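Local structure of eEF1A lysine and N-terminal methyltransferase (Homo sapiens, 5WCJ) at residues E37-E41 against I42-L46; L169-K172 against D173-A177. The protein methylates elongation factor eEF1A at a lysine through its N-terminal part and at the N-terminal glycine of eEF1A through its C-terminal part, the domain in this structure. All blocks are in the same frame, centred on the assembly; numbering follows the deposited sequence.

Interaction 1: residues E37-E41 against I42-L46; sequences ELLLE and IPLAL
The passage from helix 36-41 into strand 44-49, a central strand of the Rossmann-like methyltransferase sheet, is where L38 and L39 meet I42 and L44. The helix side is loosely bonded. E41 N donates to L38 O at 2.8 Å, an i to i+3 spacing that makes a tight final turn before I42 adopts an extended backbone. The isoleucine lies close against this turn: its CG1 sits 3.2 Å from L38 O. That approach follows from chi1 of 61°, which places CG1 between the backbone N and the carbonyl carbon, while CG2 falls beside the peptide of E41.

A second link is polar and indirect. L39 O and I42 O, two acceptors 3.5 Å apart, cannot bond to each other, and one water lies between them. It donates to L39 O at 2.8 Å and to I42 O at 2.7 Å, so both of its protons are used to bridge helix and connection.

Beyond the water, L39 and L44 meet as buried leucines. The CB of L44 points toward the helix, whereas that of L39 points away and only its CD1 branch returns. Both have CG anti to the backbone N (chi1 -167° in L39, -177° in L44), and CD1 of L39 comes to 4.4 Å from CD1 of L44, a methyl-to-methyl touch rather than broad overlap. L33 packs on both, and F64 also covers L39. On the strand, L44 and L46 bond through their backbones to strand 67-73, and A45 to strand 118-123, whereas E41 O accepts from K66 NZ.

The chemistry is thus divided: a single light apolar touch on the buried side, and a carbonyl pair whose mutual repulsion is probably relieved by the shared water, which bridges the sharp change of direction where helix gives way to strand.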
loop_
_atom_site.group_PDB
_atom_site.type_symbol
_atom_site.label_atom_id
_atom_site.label_comp_id
_atom_site.label_asym_id
_atom_site.label_seq_id
_atom_site.Cartn_x
_atom_site.Cartn_y
_atom_site.Cartn_z
ATOM N N GLU A 37 -11.592 11.913 9.103
ATOM C CA GLU A 37 -12.980 12.178 8.741
ATOM C C GLU A 37 -13.065 12.327 7.229
ATOM O O GLU A 37 -13.825 11.608 6.566
ATOM C CB GLU A 37 -13.492 13.450 9.429
ATOM N N LEU A 38 -12.252 13.230 6.684
ATOM C CA LEU A 38 -12.237 13.439 5.241
ATOM C C LEU A 38 -11.834 12.200 4.454
ATOM O O LEU A 38 -12.361 11.978 3.379
ATOM C CB LEU A 38 -11.339 14.618 4.830
ATOM C CG LEU A 38 -11.883 16.043 4.946
ATOM C CD1 LEU A 38 -11.057 16.944 4.041
ATOM C CD2 LEU A 38 -13.364 16.159 4.600
ATOM N N LEU A 39 -10.929 11.394 5.010
ATOM C CA LEU A 39 -10.348 10.222 4.336
ATOM C C LEU A 39 -11.367 9.237 3.755
ATOM O O LEU A 39 -11.179 8.735 2.654
ATOM C CB LEU A 39 -9.421 9.501 5.316
ATOM C CG LEU A 39 -8.456 8.424 4.858
ATOM C CD1 LEU A 39 -7.426 8.998 3.900
ATOM C CD2 LEU A 39 -7.774 7.837 6.086
ATOM N N LEU A 40 -12.435 8.953 4.492
ATOM C CA LEU A 40 -13.528 8.134 3.980
ATOM C C LEU A 40 -14.377 8.852 2.912
ATOM O O LEU A 40 -14.978 8.214 2.058
ATOM C CB LEU A 40 -14.477 7.746 5.114
ATOM C CG LEU A 40 -14.051 6.691 6.126
ATOM C CD1 LEU A 40 -15.199 6.479 7.099
ATOM C CD2 LEU A 40 -13.675 5.392 5.439
ATOM N N GLU A 41 -14.448 10.176 3.006
ATOM C CA GLU A 41 -15.385 10.981 2.218
ATOM C C GLU A 41 -14.826 11.516 0.907
ATOM O O GLU A 41 -15.568 12.173 0.161
ATOM C CB GLU A 41 -15.832 12.175 3.045
ATOM C CG GLU A 41 -16.500 11.793 4.350
ATOM C CD GLU A 41 -16.840 12.990 5.218
ATOM O OE1 GLU A 41 -16.550 14.141 4.813
ATOM O OE2 GLU A 41 -17.416 12.768 6.315
ATOM N N ILE A 42 -13.541 11.251 0.623
ATOM C CA ILE A 42 -12.886 11.755 -0.587
ATOM C C ILE A 42 -12.163 10.621 -1.334
ATOM O O ILE A 42 -11.712 9.657 -0.702
ATOM C CB ILE A 42 -11.918 12.917 -0.261
ATOM C CG1 ILE A 42 -10.788 12.479 0.689
ATOM C CG2 ILE A 42 -12.689 14.087 0.361
ATOM C CD1 ILE A 42 -9.506 12.051 0.021
ATOM N N PRO A 43 -12.075 10.717 -2.675
ATOM C CA PRO A 43 -11.400 9.665 -3.425
ATOM C C PRO A 43 -9.933 9.479 -3.011
ATOM O O PRO A 43 -9.246 10.428 -2.660
ATOM C CB PRO A 43 -11.469 10.154 -4.877
ATOM C CG PRO A 43 -12.659 11.050 -4.903
ATOM C CD PRO A 43 -12.578 11.767 -3.586
ATOM N N LEU A 44 -9.489 8.239 -3.075
ATOM C CA LEU A 44 -8.143 7.859 -2.668
ATOM C C LEU A 44 -7.669 6.899 -3.731
ATOM O O LEU A 44 -8.352 5.930 -3.987
ATOM C CB LEU A 44 -8.256 7.170 -1.314
ATOM C CG LEU A 44 -7.018 6.705 -0.569
ATOM C CD1 LEU A 44 -6.191 7.905 -0.178
ATOM C CD2 LEU A 44 -7.436 5.906 0.663
ATOM N N ALA A 45 -6.538 7.196 -4.364
ATOM C CA ALA A 45 -5.932 6.314 -5.352
ATOM C C ALA A 45 -4.794 5.510 -4.689
ATOM O O ALA A 45 -3.848 6.105 -4.147
ATOM C CB ALA A 45 -5.405 7.134 -6.506
ATOM N N LEU A 46 -4.883 4.186 -4.749
ATOM C CA LEU A 46 -3.929 3.310 -4.083
ATOM C C LEU A 46 -3.398 2.238 -5.027
ATOM O O LEU A 46 -4.174 1.537 -5.691
ATOM C CB LEU A 46 -4.577 2.656 -2.853
ATOM C CG LEU A 46 -3.944 1.349 -2.361
ATOM C CD1 LEU A 46 -2.729 1.647 -1.511
ATOM C CD2 LEU A 46 -4.924 0.508 -1.551
HETATM O O HOH W 1 -11.463 7.197 0.284
#

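Interaction 2: residues L169-K172 against D173-A177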
loop_
_atom_site.group_PDB
_atom_site.type_symbol
_atom_site.label_atom_id
_atom_site.label_comp_id
_atom_site.label_asym_id
_atom_site.label_seq_id
_atom_site.Cartn_x
_atom_site.Cartn_y
_atom_site.Cartn_z
ATOM N N LEU A 169 21.280 -7.476 9.347
ATOM C CA LEU A 169 21.180 -6.111 9.849
ATOM C C LEU A 169 22.047 -5.098 9.103
ATOM O O LEU A 169 21.671 -3.926 9.030
ATOM C CB LEU A 169 21.415 -6.025 11.347
ATOM C CG LEU A 169 20.388 -6.796 12.170
ATOM C CD1 LEU A 169 20.860 -6.783 13.621
ATOM C CD2 LEU A 169 18.953 -6.309 12.018
ATOM N N GLY A 170 23.168 -5.530 8.558
ATOM C CA GLY A 170 23.987 -4.679 7.693
ATOM C C GLY A 170 23.203 -4.240 6.458
ATOM O O GLY A 170 23.109 -3.046 6.152
ATOM N N LEU A 171 22.615 -5.215 5.769
ATOM C CA LEU A 171 21.753 -4.939 4.632
ATOM C C LEU A 171 20.587 -4.052 5.018
ATOM O O LEU A 171 20.276 -3.101 4.285
ATOM C CB LEU A 171 21.254 -6.233 3.989
ATOM C CG LEU A 171 20.333 -6.079 2.764
ATOM C CD1 LEU A 171 21.011 -5.245 1.685
ATOM C CD2 LEU A 171 19.890 -7.426 2.240
ATOM N N LYS A 172 19.939 -4.337 6.155
ATOM C CA LYS A 172 18.806 -3.539 6.593
ATOM C C LYS A 172 19.146 -2.046 6.746
ATOM O O LYS A 172 18.359 -1.191 6.340
ATOM C CB LYS A 172 18.181 -4.082 7.888
ATOM C CG LYS A 172 16.999 -3.270 8.339
ATOM C CD LYS A 172 16.043 -3.974 9.270
ATOM C CE LYS A 172 16.206 -3.526 10.690
ATOM N NZ LYS A 172 15.216 -4.246 11.532
ATOM N N ASP A 173 20.303 -1.747 7.340
ATOM C CA ASP A 173 20.768 -0.367 7.469
ATOM C C ASP A 173 21.009 0.305 6.108
ATOM O O ASP A 173 20.663 1.467 5.952
ATOM C CB ASP A 173 22.043 -0.297 8.330
ATOM C CG ASP A 173 21.763 -0.476 9.840
ATOM O OD1 ASP A 173 20.586 -0.532 10.268
ATOM O OD2 ASP A 173 22.743 -0.545 10.618
ATOM N N SER A 174 21.554 -0.427 5.138
ATOM C CA SER A 174 21.728 0.065 3.767
ATOM C C SER A 174 20.378 0.346 3.082
ATOM O O SER A 174 20.193 1.386 2.434
ATOM C CB SER A 174 22.518 -0.935 2.922
ATOM O OG SER A 174 23.804 -1.173 3.481
ATOM N N VAL A 175 19.433 -0.576 3.249
ATOM C CA VAL A 175 18.071 -0.395 2.713
ATOM C C VAL A 175 17.428 0.862 3.292
ATOM O O VAL A 175 16.910 1.707 2.546
ATOM C CB VAL A 175 17.184 -1.632 3.001
ATOM C CG1 VAL A 175 15.711 -1.357 2.740
ATOM C CG2 VAL A 175 17.652 -2.824 2.181
ATOM N N LEU A 176 17.431 0.975 4.625
ATOM C CA LEU A 176 16.864 2.134 5.300
ATOM C C LEU A 176 17.518 3.454 4.885
ATOM O O LEU A 176 16.812 4.454 4.679
ATOM C CB LEU A 176 16.934 1.989 6.822
ATOM C CG LEU A 176 15.958 1.010 7.462
ATOM C CD1 LEU A 176 16.257 0.873 8.958
ATOM C CD2 LEU A 176 14.526 1.457 7.233
ATOM N N ALA A 177 18.837 3.451 4.747
ATOM C CA ALA A 177 19.563 4.661 4.308
ATOM C C ALA A 177 19.143 5.086 2.899
ATOM O O ALA A 177 18.909 6.272 2.635
ATOM C CB ALA A 177 21.071 4.454 4.372
#
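L171 and V175 stand one turn apart on helix 169-182, a surface helix that follows strand 158-164 in the Rossmann-like domain, and their side chains cross obliquely. CD1 of L171 touches CG2 of V175 at 4.2 Å. The leucine leaves the backbone with CG anti to N (chi1 -180°), and its CD1 branch is the one that faces V175. The same valine methyl lies 3.4 Å from L171 O. M134 and C166 pack on L171 and V142 on V175, so this flank faces the rest of the protein.

K172 and L176 repeat the i to i+4 spacing: CG of the lysine comes alongside CD1 of the leucine at 4.3 Å. The lysine then bends at chi3 (104°), and its NZ forms a salt bridge with E197 of strand 197-202. The neighbouring carboxylate of D173 is no direct partner, its OD1 lying 6.7 Å from that NZ; at this range it could add only a mild attraction.

Beneath these side chains run regular helical bonds. V175 N reaches L171 O at 2.9 Å, and the N-H...O angle from L176 N to K172 O is 172°. G170 O takes two donors from one residue: S174 N at 3.2 Å and, more weakly, the hydroxyl OG of S174 at 3.3 Å.

Both interactions are local, each within one unbroken run of chain, so neither closes a long loop, and they follow in series without nesting or crossing. Interaction 1 comes first, leading the chain from helix 36-41 into strand 44-49. The chain then builds strands 67-73, 94-98, 118-123 and 158-164 before interaction 2 forms in helix 169-182, which leads toward the antiparallel strands 185-190 and 197-202. The two centres are 33 Å apart, on opposite sides of the chain's centre, and their nearest atoms about 19 Å apart. Residues 37-46 thus bring the chain into the middle of the sheet, whereas 169-177 belong to the connection toward its 185-190 edge.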